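Side-chain contacts in hydrolase (Thermococcus thioreducens, PDB 6IAH), which belongs to the haloacid dehalogenase superfamily, binds magnesium and removes phosphate groups, possibly acting on phosphoglycolate among other substrates: residues W2-V7 with R183-L188; G194-D199 with L205-Y210. All blocks are in the same frame, centred on the assembly; numbering follows the deposited sequence.

How the interactions relate
Interaction 1 comes first along the chain, and interaction 2 opens only after it has closed. Their centres lie about 8 Å apart. Helix 183-189 is followed by strand 194-198, which sits beside strand 2-5 in the same parallel five-stranded sheet. Each contact lays a helix against this sheet, 183-189 in interaction 1 and 201-213 in interaction 2. The two helices also meet, with Leu-185 CB 3.4 Å from Phe-206 CZ. Val-4 O and Ile-197 N, 2.8 Å apart, probably form a hydrogen bond between the strands. Both strands end near one magnesium ion, bound by Asp-6 and Asp-199, consistent with a HAD active site at the C-terminal ends of the parallel strands.

Interaction 1: W2-V7 with R183-L188; sequences WIVFDV and RALWEL. With MG (magnesium ion), chain B.
With chi1 at -168°, Val-4 turns CG1 away from its own N and spreads its two methyls toward Leu-188 and Leu-185. CG1 of Val-4 meets Leu-188 CD1 at 3.7 Å, while Val-4 CG2 reaches Leu-185 CD1 at 4.2 Å. The side chains of Val-4 and Leu-188 cross obliquely. Trp-2 sets CG beside its backbone N (chi1 -82°), which takes the indole toward the end of the helical segment. Trp-2 CZ2 lies 3.4 Å from Leu-188 O, approached at a slant. Trp-2 CZ3 and Leu-188 CD1 touch more loosely, at 4.4 Å. The polar end of the indole, NE1, is hydrogen-bonded to Glu-192. This is helix-on-sheet packing in the core of the HAD fold. Strand 2-5 is the central strand of the parallel sheet. The axes of strand 2-5 and helix segment 183-188 make 138° between their N-to-C directions, so they run in roughly opposing senses. No hydrogen bond joins the two segments. Just past the strand, Asp-6 of the HAD-type DxD pattern binds magnesium through OD2 at 1.9 Å. Its OD1 accepts a weak hydrogen bond from water 1, itself a ligand of the ion, and forms a salt bridge with Lys-179 NZ. Asp-199 OD1 and the backbone O of Asp-8 also bind the ion.

Interaction 2: G194-D199 with L205-Y210; sequences GVYIGD and LFVENY. With MG (magnesium ion), chain B.
Tyr-196 and Phe-206 form a T-shaped pair. The edge of the phenylalanine points at the tyrosine face, with ring centroids 5.1 Å apart and planes at 86°. Phe-206 CE2 stands above the centre of the tyrosine ring, 3.8 Å from Tyr-196 CE1. The neighbouring Phe-206 CD2 sits 3.9 Å from Tyr-196 CE2. Next to this pair, Val-207 CG2 packs on Tyr-196 CB at 3.7 Å. The methyl meets the root of the side chain and lies oblique to the ring. The tyrosine has CG anti to the backbone N (chi1 -169°), which carries the ring from the strand toward the helix. Between the two segments, close packing involves these three buried residues. The far side of the helix turns to solvent at Glu-208 and partly at Leu-205. Strand 194-198 and helix 201-213 begin a beta-alpha-beta unit that continues into strand 218-221. The tyrosine hydroxyl is hydrogen-bonded to Val-149 O and Lys-179 NZ, and it also packs against Asp-6. Past the strand, Asp-199 OD1 binds magnesium at 2.0 Å. Asp-199 OD2 accepts a hydrogen bond from the O of water 2 at 2.6 Å, and this water is another ligand of the ion. Asp-199 N is hydrogen-bonded to Asp-203 OD2 in helix 201-213. With OD1 on the metal and OD2 on a metal-bound water, both oxygens of the Asp-199 carboxylate are engaged, which probably fixes its rotation.

Interaction 1: W2-V7 with R183-L188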
loop_
_atom_site.group_PDB
_atom_site.type_symbol
_atom_site.label_atom_id
_atom_site.label_comp_id
_atom_site.label_asym_id
_atom_site.label_seq_id
_atom_site.Cartn_x
_atom_site.Cartn_y
_atom_site.Cartn_z
ATOM N N TRP A 2 -21.867 -8.532 -3.508
ATOM C CA TRP A 2 -20.549 -7.942 -3.822
ATOM C C TRP A 2 -19.459 -8.735 -3.146
ATOM O O TRP A 2 -19.622 -9.098 -2.011
ATOM C CB TRP A 2 -20.468 -6.528 -3.306
ATOM C CG TRP A 2 -21.104 -5.473 -4.219
ATOM C CD1 TRP A 2 -22.364 -5.038 -4.155
ATOM C CD2 TRP A 2 -20.478 -4.735 -5.286
ATOM N NE1 TRP A 2 -22.588 -4.075 -5.093
ATOM C CE2 TRP A 2 -21.452 -3.886 -5.828
ATOM C CE3 TRP A 2 -19.203 -4.708 -5.836
ATOM C CZ2 TRP A 2 -21.170 -3.006 -6.869
ATOM C CZ3 TRP A 2 -18.912 -3.817 -6.827
ATOM C CH2 TRP A 2 -19.886 -2.982 -7.362
ATOM N N ILE A 3 -18.381 -8.995 -3.857
ATOM C CA ILE A 3 -17.110 -9.354 -3.233
ATOM C C ILE A 3 -16.118 -8.196 -3.593
ATOM O O ILE A 3 -15.778 -7.978 -4.743
ATOM C CB ILE A 3 -16.595 -10.704 -3.690
ATOM C CG1 ILE A 3 -17.619 -11.829 -3.389
ATOM C CG2 ILE A 3 -15.246 -11.016 -3.074
ATOM C CD1 ILE A 3 -17.252 -13.151 -3.975
ATOM N N VAL A 4 -15.688 -7.483 -2.567
ATOM C CA VAL A 4 -14.803 -6.334 -2.669
ATOM C C VAL A 4 -13.482 -6.695 -2.039
ATOM O O VAL A 4 -13.453 -7.283 -0.959
ATOM C CB VAL A 4 -15.397 -5.127 -2.045
ATOM C CG1 VAL A 4 -14.595 -3.872 -2.421
ATOM C CG2 VAL A 4 -16.830 -4.928 -2.568
ATOM N N PHE A 5 -12.416 -6.343 -2.724
ATOM C CA PHE A 5 -11.051 -6.726 -2.290
ATOM C C PHE A 5 -10.204 -5.467 -2.011
ATOM O O PHE A 5 -10.293 -4.415 -2.683
ATOM C CB PHE A 5 -10.305 -7.494 -3.399
ATOM C CG PHE A 5 -11.065 -8.600 -4.024
ATOM C CD1 PHE A 5 -11.029 -9.869 -3.465
ATOM C CD2 PHE A 5 -11.756 -8.391 -5.248
ATOM C CE1 PHE A 5 -11.712 -10.909 -4.065
ATOM C CE2 PHE A 5 -12.440 -9.426 -5.851
ATOM C CZ PHE A 5 -12.396 -10.709 -5.261
ATOM N N ASP A 6 -9.350 -5.598 -1.015
ATOM C CA ASP A 6 -8.088 -4.871 -0.949
ATOM C C ASP A 6 -7.168 -5.470 -2.024
ATOM O O ASP A 6 -7.367 -6.609 -2.457
ATOM C CB ASP A 6 -7.472 -5.050 0.462
ATOM C CG ASP A 6 -6.141 -4.281 0.665
ATOM O OD1 ASP A 6 -5.975 -3.143 0.185
ATOM O OD2 ASP A 6 -5.260 -4.861 1.325
ATOM N N VAL A 7 -6.159 -4.718 -2.445
ATOM C CA VAL A 7 -5.184 -5.223 -3.403
ATOM C C VAL A 7 -3.970 -5.742 -2.648
ATOM O O VAL A 7 -3.699 -6.933 -2.698
ATOM C CB VAL A 7 -4.811 -4.164 -4.417
ATOM C CG1 VAL A 7 -3.746 -4.636 -5.384
ATOM C CG2 VAL A 7 -6.028 -3.734 -5.187
ATOM N N ARG A 183 -17.147 5.844 3.384
ATOM C CA ARG A 183 -17.704 6.370 2.114
ATOM C C ARG A 183 -17.058 5.692 0.888
ATOM O O ARG A 183 -17.656 5.640 -0.155
ATOM C CB ARG A 183 -17.466 7.878 2.008
ATOM C CG ARG A 183 -18.162 8.700 3.087
ATOM C CD ARG A 183 -17.597 10.122 3.202
ATOM N NE ARG A 183 -18.198 10.830 4.331
ATOM C CZ ARG A 183 -17.910 10.644 5.623
ATOM N NH1 ARG A 183 -16.976 9.761 6.005
ATOM N NH2 ARG A 183 -18.561 11.362 6.560
ATOM N N ALA A 184 -15.830 5.182 1.036
ATOM C CA ALA A 184 -15.138 4.429 -0.006
ATOM C C ALA A 184 -15.887 3.153 -0.413
ATOM O O ALA A 184 -15.946 2.796 -1.593
ATOM C CB ALA A 184 -13.698 4.061 0.458
ATOM N N LEU A 185 -16.491 2.495 0.582
ATOM C CA LEU A 185 -17.196 1.280 0.349
ATOM C C LEU A 185 -18.594 1.646 -0.144
ATOM O O LEU A 185 -19.106 1.033 -1.099
ATOM C CB LEU A 185 -17.214 0.412 1.626
ATOM C CG LEU A 185 -17.797 -1.011 1.461
ATOM C CD1 LEU A 185 -17.275 -1.866 0.274
ATOM C CD2 LEU A 185 -17.604 -1.740 2.808
ATOM N N TRP A 186 -19.198 2.661 0.445
ATOM C CA TRP A 186 -20.521 3.092 -0.009
ATOM C C TRP A 186 -20.498 3.499 -1.463
ATOM O O TRP A 186 -21.412 3.189 -2.220
ATOM C CB TRP A 186 -21.021 4.255 0.832
ATOM C CG TRP A 186 -22.290 4.801 0.337
ATOM C CD1 TRP A 186 -22.452 5.857 -0.499
ATOM C CD2 TRP A 186 -23.593 4.279 0.603
ATOM N NE1 TRP A 186 -23.800 6.050 -0.743
ATOM C CE2 TRP A 186 -24.516 5.097 -0.063
ATOM C CE3 TRP A 186 -24.066 3.231 1.387
ATOM C CZ2 TRP A 186 -25.905 4.886 0.019
ATOM C CZ3 TRP A 186 -25.451 3.023 1.480
ATOM C CH2 TRP A 186 -26.349 3.844 0.801
ATOM N N GLU A 187 -19.438 4.198 -1.851
ATOM C CA GLU A 187 -19.208 4.568 -3.243
ATOM C C GLU A 187 -19.430 3.420 -4.226
ATOM O O GLU A 187 -20.028 3.606 -5.279
ATOM C CB GLU A 187 -17.764 5.098 -3.413
ATOM C CG GLU A 187 -17.464 5.770 -4.751
ATOM C CD GLU A 187 -18.485 6.858 -5.095
ATOM O OE1 GLU A 187 -19.095 7.418 -4.131
ATOM O OE2 GLU A 187 -18.713 7.097 -6.323
ATOM N N LEU A 188 -18.906 2.249 -3.890
ATOM C CA LEU A 188 -19.030 1.073 -4.716
ATOM C C LEU A 188 -20.392 0.402 -4.567
ATOM O O LEU A 188 -21.068 0.160 -5.555
ATOM C CB LEU A 188 -17.967 0.033 -4.364
ATOM C CG LEU A 188 -16.630 0.007 -5.061
ATOM C CD1 LEU A 188 -15.999 -1.333 -4.742
ATOM C CD2 LEU A 188 -16.812 0.233 -6.559
HETATM MG MG MG B . -3.632 -4.592 2.299
HETATM O O HOH W 1 -3.229 -2.854 1.397
HETATM O O HOH W 2 -1.816 -4.642 3.117
HETATM O O HOH W 3 -4.660 -3.622 3.865
#

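Interaction 2: G194-D199 with L205-Y210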
loop_
_atom_site.group_PDB
_atom_site.type_symbol
_atom_site.label_atom_id
_atom_site.label_comp_id
_atom_site.label_asym_id
_atom_site.label_seq_id
_atom_site.Cartn_x
_atom_site.Cartn_y
_atom_site.Cartn_z
ATOM N N GLY A 194 -22.729 -7.547 0.795
ATOM C CA GLY A 194 -21.466 -8.075 0.321
ATOM C C GLY A 194 -20.482 -8.314 1.413
ATOM O O GLY A 194 -20.804 -8.253 2.623
ATOM N N VAL A 195 -19.255 -8.573 0.958
ATOM C CA VAL A 195 -18.129 -8.805 1.828
ATOM C C VAL A 195 -16.883 -8.039 1.315
ATOM O O VAL A 195 -16.702 -7.903 0.090
ATOM C CB VAL A 195 -17.840 -10.313 1.948
ATOM C CG1 VAL A 195 -17.575 -10.975 0.602
ATOM C CG2 VAL A 195 -16.703 -10.606 2.948
ATOM N N TYR A 196 -16.049 -7.570 2.264
ATOM C CA TYR A 196 -14.766 -6.972 1.970
ATOM C C TYR A 196 -13.713 -7.935 2.445
ATOM O O TYR A 196 -13.782 -8.367 3.571
ATOM C CB TYR A 196 -14.572 -5.626 2.670
ATOM C CG TYR A 196 -13.362 -4.866 2.172
ATOM C CD1 TYR A 196 -13.362 -4.235 0.923
ATOM C CD2 TYR A 196 -12.178 -4.804 2.920
ATOM C CE1 TYR A 196 -12.226 -3.567 0.459
ATOM C CE2 TYR A 196 -11.049 -4.116 2.475
ATOM C CZ TYR A 196 -11.059 -3.517 1.242
ATOM O OH TYR A 196 -9.918 -2.870 0.784
ATOM N N ILE A 197 -12.722 -8.192 1.596
ATOM C CA ILE A 197 -11.544 -9.072 1.925
ATOM C C ILE A 197 -10.309 -8.208 2.122
ATOM O O ILE A 197 -9.870 -7.572 1.158
ATOM C CB ILE A 197 -11.268 -10.063 0.783
ATOM C CG1 ILE A 197 -12.545 -10.684 0.197
ATOM C CG2 ILE A 197 -10.229 -11.108 1.227
ATOM C CD1 ILE A 197 -13.486 -11.274 1.202
ATOM N N GLY A 198 -9.773 -8.176 3.374
ATOM C CA GLY A 198 -8.633 -7.357 3.758
ATOM C C GLY A 198 -7.550 -8.275 4.347
ATOM O O GLY A 198 -7.792 -9.447 4.528
ATOM N N ASP A 199 -6.382 -7.699 4.541
ATOM C CA ASP A 199 -5.246 -8.359 5.257
ATOM C C ASP A 199 -4.852 -7.618 6.562
ATOM O O ASP A 199 -4.072 -8.121 7.292
ATOM C CB ASP A 199 -4.071 -8.504 4.306
ATOM C CG ASP A 199 -3.442 -7.179 3.906
ATOM O OD1 ASP A 199 -4.124 -6.240 3.387
ATOM O OD2 ASP A 199 -2.215 -7.055 4.077
ATOM N N LEU A 205 -11.303 -2.156 10.517
ATOM C CA LEU A 205 -11.862 -0.889 10.975
ATOM C C LEU A 205 -12.714 -0.212 9.933
ATOM O O LEU A 205 -13.833 0.356 10.235
ATOM C CB LEU A 205 -10.708 0.030 11.409
ATOM C CG LEU A 205 -11.000 1.465 11.782
ATOM C CD1 LEU A 205 -12.126 1.674 12.821
ATOM C CD2 LEU A 205 -9.708 2.106 12.264
ATOM N N PHE A 206 -12.200 -0.218 8.689
ATOM C CA PHE A 206 -12.959 0.278 7.542
ATOM C C PHE A 206 -14.406 -0.256 7.546
ATOM O O PHE A 206 -15.428 0.489 7.342
ATOM C CB PHE A 206 -12.160 -0.130 6.268
ATOM C CG PHE A 206 -12.824 0.112 4.946
ATOM C CD1 PHE A 206 -13.454 1.325 4.647
ATOM C CD2 PHE A 206 -12.699 -0.846 3.927
ATOM C CE1 PHE A 206 -13.967 1.566 3.390
ATOM C CE2 PHE A 206 -13.213 -0.585 2.654
ATOM C CZ PHE A 206 -13.878 0.603 2.410
ATOM N N VAL A 207 -14.499 -1.570 7.624
ATOM C CA VAL A 207 -15.813 -2.244 7.573
ATOM C C VAL A 207 -16.604 -2.009 8.898
ATOM O O VAL A 207 -17.804 -1.701 8.845
ATOM C CB VAL A 207 -15.687 -3.748 7.247
ATOM C CG1 VAL A 207 -17.022 -4.419 7.262
ATOM C CG2 VAL A 207 -15.031 -3.949 5.883
ATOM N N GLU A 208 -15.935 -2.068 10.050
ATOM C CA GLU A 208 -16.591 -1.577 11.323
ATOM C C GLU A 208 -17.204 -0.184 11.129
ATOM O O GLU A 208 -18.363 0.053 11.513
ATOM C CB GLU A 208 -15.604 -1.567 12.467
ATOM C CG GLU A 208 -15.278 -2.949 13.001
ATOM C CD GLU A 208 -13.949 -3.063 13.787
ATOM O OE1 GLU A 208 -13.274 -2.079 14.103
ATOM O OE2 GLU A 208 -13.559 -4.183 14.102
ATOM N N ASN A 209 -16.462 0.730 10.484
ATOM C CA ASN A 209 -17.025 2.065 10.215
ATOM C C ASN A 209 -18.220 2.048 9.296
ATOM O O ASN A 209 -19.143 2.889 9.392
ATOM C CB ASN A 209 -15.969 3.019 9.619
ATOM C CG ASN A 209 -14.893 3.411 10.623
ATOM O OD1 ASN A 209 -15.107 3.409 11.843
ATOM N ND2 ASN A 209 -13.712 3.718 10.110
ATOM N N TYR A 210 -18.200 1.145 8.328
ATOM C CA TYR A 210 -19.312 1.041 7.389
ATOM C C TYR A 210 -20.581 0.570 8.106
ATOM O O TYR A 210 -21.719 1.088 7.884
ATOM C CB TYR A 210 -18.939 0.056 6.226
ATOM C CG TYR A 210 -20.021 0.023 5.160
ATOM C CD1 TYR A 210 -20.059 0.965 4.144
ATOM C CD2 TYR A 210 -21.030 -0.968 5.197
ATOM C CE1 TYR A 210 -21.070 0.952 3.174
ATOM C CE2 TYR A 210 -22.020 -1.024 4.237
ATOM C CZ TYR A 210 -22.046 -0.059 3.225
ATOM O OH TYR A 210 -23.044 -0.088 2.282
HETATM MG MG MG B . -3.632 -4.592 2.299
HETATM O O HOH W 2 -1.816 -4.642 3.117
HETATM O O HOH W 1 -3.229 -2.854 1.397
HETATM O O HOH W 3 -4.660 -3.622 3.865
#